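PDB 5FHK: LysR family transcriptional regulator from Vibrio vulnificus, which probably acts as a sequence-specific DNA-binding transcription factor of the LysR family that controls virulence genes, represented here by its regulatory domain. Local coordinates for residues A[8-22]-A[51-63]. Numbering follows the deposited sequence.
Sequences KIKISTPYNLTKRMM and PTEWDVIFRVGPQ
Met-22 lays its sulfur over one face of the Phe-58 ring, a Met-aromatic contact with SD 4.1 Å from the ring centroid and displaced toward the rim. The bend at chi2 (-65°) brings SD over the ring, and chi3 (105°) leaves CE farther off, 4.5 Å from Phe-58 CD2. Thr-13 CG2 lies alongside the same ring, next to CD1, and on the Phe-58 side of the sheet Ile-11 CG2 packs 3.7 Å from Val-56 CB, the two side chains pointing the same way. Farther along, Val-60 CG2 fits against Pro-14 CB and Leu-17 CD1.

Strands 9-14 and 56-60 run parallel, joined by Ser-12 N to Val-56 O and by a nearly straight bond (168°) from Phe-58 N to Ser-12 O, 2.7 Å long. On the other face the Trp-54 indole is sandwiched: Ser-12 CB sits 4.0 Å from the six-membered ring's centroid, and Lys-10 CE covers the opposite side at 4.2 Å, with NZ adding an off-centre cation-pi contact.

At the polar edge Asp-55 takes the next backbone amide with its side chain: OD2 accepts from Lys-10 N at 2.8 Å through its anti lone pair, while Asp-55 N donates to Lys-10 O. A water joins OD2 to Lys-8 O; another links Phe-58 O with Ser-12 OG.

In this periplasmic-binding-protein-like domain strand 9-14 lies between 38-43 and 56-60, parallel to both, and 56-60 in turn pairs antiparallel with 178-185. Phe-197 of helix 192-204 packs on Ile-9, Val-56 and Phe-58.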
ATOM      1  N   LYS A   8     -10.094  14.055  17.215  1.00 33.42           N
ATOM      2  CA  LYS A   8      -9.299  13.626  16.076  1.00 29.74           C
ATOM      3  C   LYS A   8      -9.546  14.570  14.917  1.00 25.75           C
ATOM      4  O   LYS A   8     -10.605  15.205  14.817  1.00 26.10           O
ATOM      5  CB  LYS A   8      -9.663  12.201  15.633  1.00 29.92           C
ATOM      6  CG  LYS A   8     -11.011  12.187  14.947  1.00 34.13           C
ATOM      7  CD  LYS A   8     -11.448  10.853  14.410  1.00 37.63           C
ATOM      8  CE  LYS A   8     -12.956  10.860  14.131  1.00 38.49           C
ATOM      9  NZ  LYS A   8     -13.700  11.209  15.359  1.00 37.57           N
ATOM     10  N   ILE A   9      -8.572  14.597  14.014  1.00 23.90           N
ATOM     11  CA  ILE A   9      -8.721  15.151  12.669  1.00 25.89           C
ATOM     12  C   ILE A   9      -8.871  13.994  11.692  1.00 27.15           C
ATOM     13  O   ILE A   9      -8.093  13.029  11.728  1.00 28.38           O
ATOM     14  CB  ILE A   9      -7.521  16.032  12.289  1.00 29.32           C
ATOM     15  CG1 ILE A   9      -7.328  17.154  13.312  1.00 30.57           C
ATOM     16  CG2 ILE A   9      -7.687  16.611  10.893  1.00 29.33           C
ATOM     17  CD1 ILE A   9      -5.999  17.876  13.155  1.00 31.30           C
ATOM     18  N   LYS A  10      -9.875  14.088  10.825  1.00 25.72           N
ATOM     19  CA  LYS A  10     -10.251  13.033   9.901  1.00 29.11           C
ATOM     20  C   LYS A  10      -9.821  13.480   8.504  1.00 28.57           C
ATOM     21  O   LYS A  10     -10.382  14.438   7.962  1.00 33.72           O
ATOM     22  CB  LYS A  10     -11.764  12.794   9.990  1.00 32.95           C
ATOM     23  CG  LYS A  10     -12.285  11.414   9.514  1.00 37.44           C
ATOM     24  CD  LYS A  10     -13.817  11.349   9.643  1.00 42.48           C
ATOM     25  CE  LYS A  10     -14.433  10.164   8.873  1.00 46.34           C
ATOM     26  NZ  LYS A  10     -13.955   8.839   9.378  1.00 47.63           N
ATOM     27  N   ILE A  11      -8.823  12.816   7.909  1.00 21.01           N
ATOM     28  CA  ILE A  11      -8.337  13.265   6.609  1.00 20.37           C
ATOM     29  C   ILE A  11      -8.389  12.127   5.604  1.00 21.02           C
ATOM     30  O   ILE A  11      -8.287  10.945   5.950  1.00 21.84           O
ATOM     31  CB  ILE A  11      -6.910  13.876   6.661  1.00 26.63           C
ATOM     32  CG1 ILE A  11      -5.874  12.911   7.232  1.00 33.41           C
ATOM     33  CG2 ILE A  11      -6.893  15.150   7.469  1.00 28.88           C
ATOM     34  CD1 ILE A  11      -4.546  13.651   7.677  1.00 36.58           C
ATOM     35  N   SER A  12      -8.604  12.494   4.346  1.00 25.37           N
ATOM     36  CA  SER A  12      -8.547  11.564   3.220  1.00 27.15           C
ATOM     37  C   SER A  12      -7.385  11.945   2.313  1.00 24.42           C
ATOM     38  O   SER A  12      -7.153  13.136   2.075  1.00 20.02           O
ATOM     39  CB  SER A  12      -9.851  11.589   2.428  1.00 29.29           C
ATOM     40  OG  SER A  12      -9.830  10.637   1.385  1.00 28.39           O
ATOM     41  N   THR A  13      -6.666  10.938   1.804  1.00 25.59           N
ATOM     42  CA  THR A  13      -5.473  11.097   0.978  1.00 27.99           C
ATOM     43  C   THR A  13      -5.493  10.088  -0.170  1.00 27.43           C
ATOM     44  O   THR A  13      -6.110   9.024  -0.045  1.00 25.11           O
ATOM     45  CB  THR A  13      -4.188  10.886   1.794  1.00 33.11           C
ATOM     46  OG1 THR A  13      -4.192   9.550   2.316  1.00 35.47           O
ATOM     47  CG2 THR A  13      -4.100  11.894   2.947  1.00 33.25           C
ATOM     48  N   PRO A  14      -4.821  10.394  -1.292  1.00 25.93           N
ATOM     49  CA  PRO A  14      -4.890   9.518  -2.477  1.00 27.06           C
ATOM     50  C   PRO A  14      -4.147   8.198  -2.297  1.00 25.60           C
ATOM     51  O   PRO A  14      -3.089   8.133  -1.664  1.00 22.30           O
ATOM     52  CB  PRO A  14      -4.229  10.358  -3.581  1.00 25.01           C
ATOM     53  CG  PRO A  14      -3.380  11.339  -2.860  1.00 23.95           C
ATOM     54  CD  PRO A  14      -4.136  11.663  -1.597  1.00 25.15           C
ATOM     55  N   TYR A  15      -4.692   7.151  -2.926  1.00 26.89           N
ATOM     56  CA  TYR A  15      -4.322   5.778  -2.568  1.00 30.56           C
ATOM     57  C   TYR A  15      -2.815   5.514  -2.707  1.00 31.79           C
ATOM     58  O   TYR A  15      -2.125   5.206  -1.720  1.00 35.98           O
ATOM     59  CB  TYR A  15      -5.130   4.788  -3.399  1.00 33.76           C
ATOM     60  CG  TYR A  15      -4.808   3.371  -3.016  1.00 40.72           C
ATOM     61  CD1 TYR A  15      -4.625   3.025  -1.682  1.00 45.22           C
ATOM     62  CD2 TYR A  15      -4.623   2.387  -3.979  1.00 43.23           C
ATOM     63  CE1 TYR A  15      -4.294   1.732  -1.313  1.00 48.80           C
ATOM     64  CE2 TYR A  15      -4.291   1.099  -3.618  1.00 47.15           C
ATOM     65  CZ  TYR A  15      -4.131   0.779  -2.282  1.00 51.14           C
ATOM     66  OH  TYR A  15      -3.800  -0.504  -1.909  1.00 56.26           O
ATOM     67  N   ASN A  16      -2.276   5.654  -3.909  1.00 26.49           N
ATOM     68  CA  ASN A  16      -0.908   5.188  -4.154  1.00 26.49           C
ATOM     69  C   ASN A  16       0.186   6.130  -3.674  1.00 26.99           C
ATOM     70  O   ASN A  16       1.346   5.703  -3.601  1.00 27.51           O
ATOM     71  CB  ASN A  16      -0.694   4.958  -5.634  1.00 27.35           C
ATOM     72  CG  ASN A  16      -1.460   3.787  -6.136  1.00 31.39           C
ATOM     73  OD1 ASN A  16      -1.219   2.659  -5.718  1.00 33.44           O
ATOM     74  ND2 ASN A  16      -2.381   4.032  -7.058  1.00 34.38           N
ATOM     75  N   LEU A  17      -0.141   7.382  -3.347  1.00 24.50           N
ATOM     76  CA  LEU A  17       0.856   8.420  -3.143  1.00 24.82           C
ATOM     77  C   LEU A  17       1.023   8.806  -1.691  1.00 24.36           C
ATOM     78  O   LEU A  17       1.901   9.617  -1.380  1.00 22.96           O
ATOM     79  CB  LEU A  17       0.475   9.682  -3.934  1.00 25.28           C
ATOM     80  CG  LEU A  17       0.214   9.541  -5.432  1.00 25.05           C
ATOM     81  CD1 LEU A  17      -0.256  10.881  -5.984  1.00 24.12           C
ATOM     82  CD2 LEU A  17       1.477   9.114  -6.138  1.00 26.68           C
ATOM     83  N   THR A  18       0.193   8.272  -0.800  1.00 25.70           N
ATOM     84  CA  THR A  18       0.155   8.761   0.574  1.00 17.02           C
ATOM     85  C   THR A  18       1.490   8.587   1.268  1.00 16.45           C
ATOM     86  O   THR A  18       1.993   9.516   1.910  1.00 16.42           O
ATOM     87  CB  THR A  18      -0.934   8.039   1.353  1.00 18.69           C
ATOM     88  OG1 THR A  18      -2.208   8.541   0.942  1.00 18.14           O
ATOM     89  CG2 THR A  18      -0.751   8.242   2.855  1.00 19.99           C
ATOM     90  N   LYS A  19       2.085   7.405   1.144  1.00 18.13           N
ATOM     91  CA  LYS A  19       3.326   7.124   1.849  1.00 18.99           C
ATOM     92  C   LYS A  19       4.419   8.116   1.452  1.00 18.42           C
ATOM     93  O   LYS A  19       5.049   8.731   2.314  1.00 20.78           O
ATOM     94  CB  LYS A  19       3.748   5.676   1.587  1.00 20.38           C
ATOM     95  CG  LYS A  19       5.104   5.355   2.133  1.00 26.01           C
ATOM     96  CD  LYS A  19       5.048   4.959   3.579  1.00 29.90           C
ATOM     97  CE  LYS A  19       6.447   4.592   4.044  1.00 33.06           C
ATOM     98  NZ  LYS A  19       7.383   5.748   3.855  1.00 34.10           N
ATOM     99  N   ARG A  20       4.580   8.358   0.149  1.00 20.83           N
ATOM    100  CA  ARG A  20       5.671   9.179  -0.385  1.00 22.50           C
ATOM    101  C   ARG A  20       5.410  10.668  -0.197  1.00 24.20           C
ATOM    102  O   ARG A  20       6.289  11.411   0.248  1.00 26.34           O
ATOM    103  CB  ARG A  20       5.859   8.883  -1.876  1.00 28.50           C
ATOM    104  CG  ARG A  20       6.613   7.622  -2.218  1.00 35.80           C
ATOM    105  CD  ARG A  20       8.110   7.832  -2.018  1.00 42.26           C
ATOM    106  NE  ARG A  20       8.804   6.550  -1.994  1.00 46.07           N
ATOM    107  CZ  ARG A  20       9.579   6.101  -2.975  1.00 47.09           C
ATOM    108  NH1 ARG A  20       9.774   6.845  -4.056  1.00 45.16           N
ATOM    109  NH2 ARG A  20      10.154   4.905  -2.874  1.00 49.33           N
ATOM    110  N   MET A  21       4.214  11.131  -0.549  1.00 21.69           N
ATOM    111  CA  MET A  21       3.931  12.558  -0.609  1.00 20.49           C
ATOM    112  C   MET A  21       3.273  13.116   0.645  1.00 19.80           C
ATOM    113  O   MET A  21       3.365  14.329   0.880  1.00 23.45           O
ATOM    114  CB  MET A  21       3.028  12.864  -1.809  1.00 22.32           C
ATOM    115  CG  MET A  21       3.574  12.362  -3.117  1.00 29.79           C
ATOM    116  SD  MET A  21       2.646  13.015  -4.525  1.00 36.09           S
ATOM    117  CE  MET A  21       2.865  14.780  -4.266  1.00 39.13           C
ATOM    118  N   MET A  22       2.604  12.298   1.451  1.00 18.32           N
ATOM    119  CA  MET A  22       1.920  12.836   2.630  1.00 19.96           C
ATOM    120  C   MET A  22       2.651  12.586   3.937  1.00 21.21           C
ATOM    121  O   MET A  22       2.741  13.496   4.765  1.00 22.22           O
ATOM    122  CB  MET A  22       0.515  12.254   2.759  1.00 22.17           C
ATOM    123  CG  MET A  22      -0.377  12.578   1.618  1.00 30.59           C
ATOM    124  SD  MET A  22      -0.712  14.332   1.522  1.00 38.37           S
ATOM    125  CE  MET A  22       0.316  14.821   0.130  1.00 39.21           C
ATOM    126  N   PRO A  51     -17.912  16.028   1.345  1.00 36.87           N
ATOM    127  CA  PRO A  51     -17.012  16.964   2.054  1.00 35.44           C
ATOM    128  C   PRO A  51     -17.299  17.127   3.533  1.00 34.00           C
ATOM    129  O   PRO A  51     -16.361  17.227   4.328  1.00 34.34           O
ATOM    130  CB  PRO A  51     -17.233  18.287   1.314  1.00 35.79           C
ATOM    131  CG  PRO A  51     -17.700  17.886  -0.037  1.00 38.01           C
ATOM    132  CD  PRO A  51     -18.519  16.647   0.156  1.00 40.12           C
ATOM    133  N   THR A  52     -18.570  17.172   3.926  1.00 36.68           N
ATOM    134  CA  THR A  52     -18.940  17.347   5.328  1.00 36.80           C
ATOM    135  C   THR A  52     -18.499  16.179   6.208  1.00 36.27           C
ATOM    136  O   THR A  52     -18.494  16.311   7.438  1.00 41.02           O
ATOM    137  CB  THR A  52     -20.463  17.540   5.435  1.00 39.88           C
ATOM    138  OG1 THR A  52     -21.119  16.285   5.195  1.00 39.67           O
ATOM    139  CG2 THR A  52     -20.958  18.555   4.410  1.00 37.88           C
ATOM    140  N   GLU A  53     -18.124  15.057   5.619  1.00 33.90           N
ATOM    141  CA  GLU A  53     -17.663  13.883   6.339  1.00 35.14           C
ATOM    142  C   GLU A  53     -16.182  13.948   6.699  1.00 34.42           C
ATOM    143  O   GLU A  53     -15.673  13.012   7.325  1.00 33.81           O
ATOM    144  CB  GLU A  53     -17.919  12.642   5.479  1.00 39.97           C
ATOM    145  CG  GLU A  53     -18.445  11.421   6.180  1.00 43.94           C
ATOM    146  CD  GLU A  53     -19.227  10.524   5.216  1.00 48.45           C
ATOM    147  OE1 GLU A  53     -18.691   9.484   4.779  1.00 48.37           O
ATOM    148  OE2 GLU A  53     -20.383  10.866   4.890  1.00 51.53           O
ATOM    149  N   TRP A  54     -15.476  15.013   6.313  1.00 32.15           N
ATOM    150  CA  TRP A  54     -14.023  15.021   6.375  1.00 29.93           C
ATOM    151  C   TRP A  54     -13.534  16.382   6.851  1.00 31.32           C
ATOM    152  O   TRP A  54     -14.106  17.424   6.513  1.00 31.56           O
ATOM    153  CB  TRP A  54     -13.412  14.666   5.004  1.00 29.92           C
ATOM    154  CG  TRP A  54     -13.807  13.294   4.527  1.00 31.58           C
ATOM    155  CD1 TRP A  54     -14.858  12.980   3.704  1.00 32.83           C
ATOM    156  CD2 TRP A  54     -13.186  12.049   4.876  1.00 31.68           C
ATOM    157  NE1 TRP A  54     -14.914  11.625   3.507  1.00 33.67           N
ATOM    158  CE2 TRP A  54     -13.908  11.027   4.224  1.00 33.74           C
ATOM    159  CE3 TRP A  54     -12.084  11.702   5.677  1.00 25.57           C
ATOM    160  CZ2 TRP A  54     -13.565   9.677   4.337  1.00 27.36           C
ATOM    161  CZ3 TRP A  54     -11.750  10.371   5.792  1.00 30.04           C
ATOM    162  CH2 TRP A  54     -12.490   9.370   5.128  1.00 31.64           C
ATOM    163  N   ASP A  55     -12.488  16.365   7.671  1.00 30.54           N
ATOM    164  CA  ASP A  55     -11.867  17.620   8.064  1.00 32.15           C
ATOM    165  C   ASP A  55     -11.023  18.185   6.924  1.00 28.77           C
ATOM    166  O   ASP A  55     -11.132  19.366   6.583  1.00 27.16           O
ATOM    167  CB  ASP A  55     -11.047  17.397   9.337  1.00 32.37           C
ATOM    168  CG  ASP A  55     -11.942  17.123  10.556  1.00 33.55           C
ATOM    169  OD1 ASP A  55     -12.864  17.925  10.780  1.00 34.31           O
ATOM    170  OD2 ASP A  55     -11.739  16.114  11.284  1.00 32.60           O
ATOM    171  N   VAL A  56     -10.174  17.358   6.316  1.00 28.37           N
ATOM    172  CA  VAL A  56      -9.329  17.783   5.206  1.00 25.43           C
ATOM    173  C   VAL A  56      -9.246  16.646   4.207  1.00 26.07           C
ATOM    174  O   VAL A  56      -9.205  15.469   4.573  1.00 24.57           O
ATOM    175  CB  VAL A  56      -7.892  18.188   5.628  1.00 22.65           C
ATOM    176  CG1 VAL A  56      -7.182  18.863   4.475  1.00 22.36           C
ATOM    177  CG2 VAL A  56      -7.907  19.080   6.829  1.00 24.33           C
ATOM    178  N   ILE A  57      -9.192  17.006   2.932  1.00 28.38           N
ATOM    179  CA  ILE A  57      -9.153  16.029   1.858  1.00 28.22           C
ATOM    180  C   ILE A  57      -7.998  16.422   0.949  1.00 27.46           C
ATOM    181  O   ILE A  57      -7.921  17.576   0.500  1.00 30.31           O
ATOM    182  CB  ILE A  57     -10.496  15.952   1.095  1.00 26.33           C
ATOM    183  CG1 ILE A  57     -11.514  15.164   1.932  1.00 26.84           C
ATOM    184  CG2 ILE A  57     -10.336  15.231  -0.252  1.00 26.89           C
ATOM    185  CD1 ILE A  57     -12.969  15.103   1.348  1.00 28.66           C
ATOM    186  N   PHE A  58      -7.055  15.498   0.769  1.00 24.95           N
ATOM    187  CA  PHE A  58      -6.012  15.590  -0.248  1.00 22.88           C
ATOM    188  C   PHE A  58      -6.384  14.685  -1.406  1.00 23.36           C
ATOM    189  O   PHE A  58      -6.684  13.503  -1.211  1.00 23.38           O
ATOM    190  CB  PHE A  58      -4.643  15.188   0.309  1.00 21.98           C
ATOM    191  CG  PHE A  58      -4.239  15.990   1.509  1.00 21.29           C
ATOM    192  CD1 PHE A  58      -4.741  15.688   2.761  1.00 25.21           C
ATOM    193  CD2 PHE A  58      -3.386  17.068   1.383  1.00 21.38           C
ATOM    194  CE1 PHE A  58      -4.383  16.440   3.877  1.00 19.60           C
ATOM    195  CE2 PHE A  58      -3.028  17.819   2.501  1.00 19.16           C
ATOM    196  CZ  PHE A  58      -3.531  17.485   3.736  1.00 19.10           C
ATOM    197  N   ARG A  59      -6.369  15.233  -2.608  1.00 24.10           N
ATOM    198  CA  ARG A  59      -6.848  14.480  -3.748  1.00 29.71           C
ATOM    199  C   ARG A  59      -5.978  14.790  -4.946  1.00 29.99           C
ATOM    200  O   ARG A  59      -5.318  15.831  -5.007  1.00 31.70           O
ATOM    201  CB  ARG A  59      -8.310  14.809  -4.062  1.00 33.81           C
ATOM    202  CG  ARG A  59      -8.500  16.163  -4.703  1.00 39.36           C
ATOM    203  CD  ARG A  59      -9.938  16.343  -5.178  1.00 47.27           C
ATOM    204  NE  ARG A  59     -10.438  15.150  -5.862  1.00 51.76           N
ATOM    205  CZ  ARG A  59     -10.538  15.018  -7.183  1.00 54.78           C
ATOM    206  NH1 ARG A  59     -10.180  16.011  -7.982  1.00 57.78           N
ATOM    207  NH2 ARG A  59     -11.002  13.893  -7.707  1.00 53.12           N
ATOM    208  N   VAL A  60      -5.960  13.845  -5.876  1.00 31.03           N
ATOM    209  CA  VAL A  60      -5.397  14.050  -7.198  1.00 32.12           C
ATOM    210  C   VAL A  60      -6.483  14.639  -8.083  1.00 33.75           C
ATOM    211  O   VAL A  60      -7.629  14.169  -8.069  1.00 31.38           O
ATOM    212  CB  VAL A  60      -4.869  12.728  -7.775  1.00 35.09           C
ATOM    213  CG1 VAL A  60      -4.490  12.900  -9.236  1.00 38.39           C
ATOM    214  CG2 VAL A  60      -3.683  12.230  -6.964  1.00 33.20           C
ATOM    215  N   GLY A  61      -6.134  15.684  -8.838  1.00 34.55           N
ATOM    216  CA  GLY A  61      -7.063  16.292  -9.763  1.00 35.72           C
ATOM    217  C   GLY A  61      -7.964  17.307  -9.089  1.00 39.92           C
ATOM    218  O   GLY A  61      -8.240  17.236  -7.882  1.00 40.04           O
ATOM    219  N   PRO A  62      -8.461  18.261  -9.870  1.00 42.95           N
ATOM    220  CA  PRO A  62      -9.252  19.357  -9.304  1.00 43.08           C
ATOM    221  C   PRO A  62     -10.683  18.946  -8.973  1.00 48.80           C
ATOM    222  O   PRO A  62     -11.203  17.927  -9.438  1.00 51.73           O
ATOM    223  CB  PRO A  62      -9.238  20.420 -10.414  1.00 42.33           C
ATOM    224  CG  PRO A  62      -8.269  19.902 -11.479  1.00 44.12           C
ATOM    225  CD  PRO A  62      -8.253  18.416 -11.320  1.00 44.27           C
ATOM    226  N   GLN A  63     -11.311  19.776  -8.142  1.00 49.98           N
ATOM    227  CA  GLN A  63     -12.725  19.682  -7.819  1.00 54.68           C
ATOM    228  C   GLN A  63     -13.334  21.070  -7.960  1.00 56.19           C
ATOM    229  O   GLN A  63     -12.638  22.083  -7.853  1.00 56.16           O
ATOM    230  CB  GLN A  63     -12.955  19.134  -6.399  1.00 57.35           C
ATOM    231  CG  GLN A  63     -13.144  17.613  -6.334  1.00 60.11           C
ATOM    232  CD  GLN A  63     -13.913  17.159  -5.090  1.00 60.94           C
ATOM    233  OE1 GLN A  63     -14.884  17.807  -4.668  1.00 61.92           O
ATOM    234  NE2 GLN A  63     -13.466  16.053  -4.487  1.00 58.59           N
TER
HETATM  235  O   HOH W   1     -13.357  15.083  13.578  1.00 40.80           O
HETATM  236  O   HOH W   2      -8.674  12.001  -1.333  1.00 24.22           O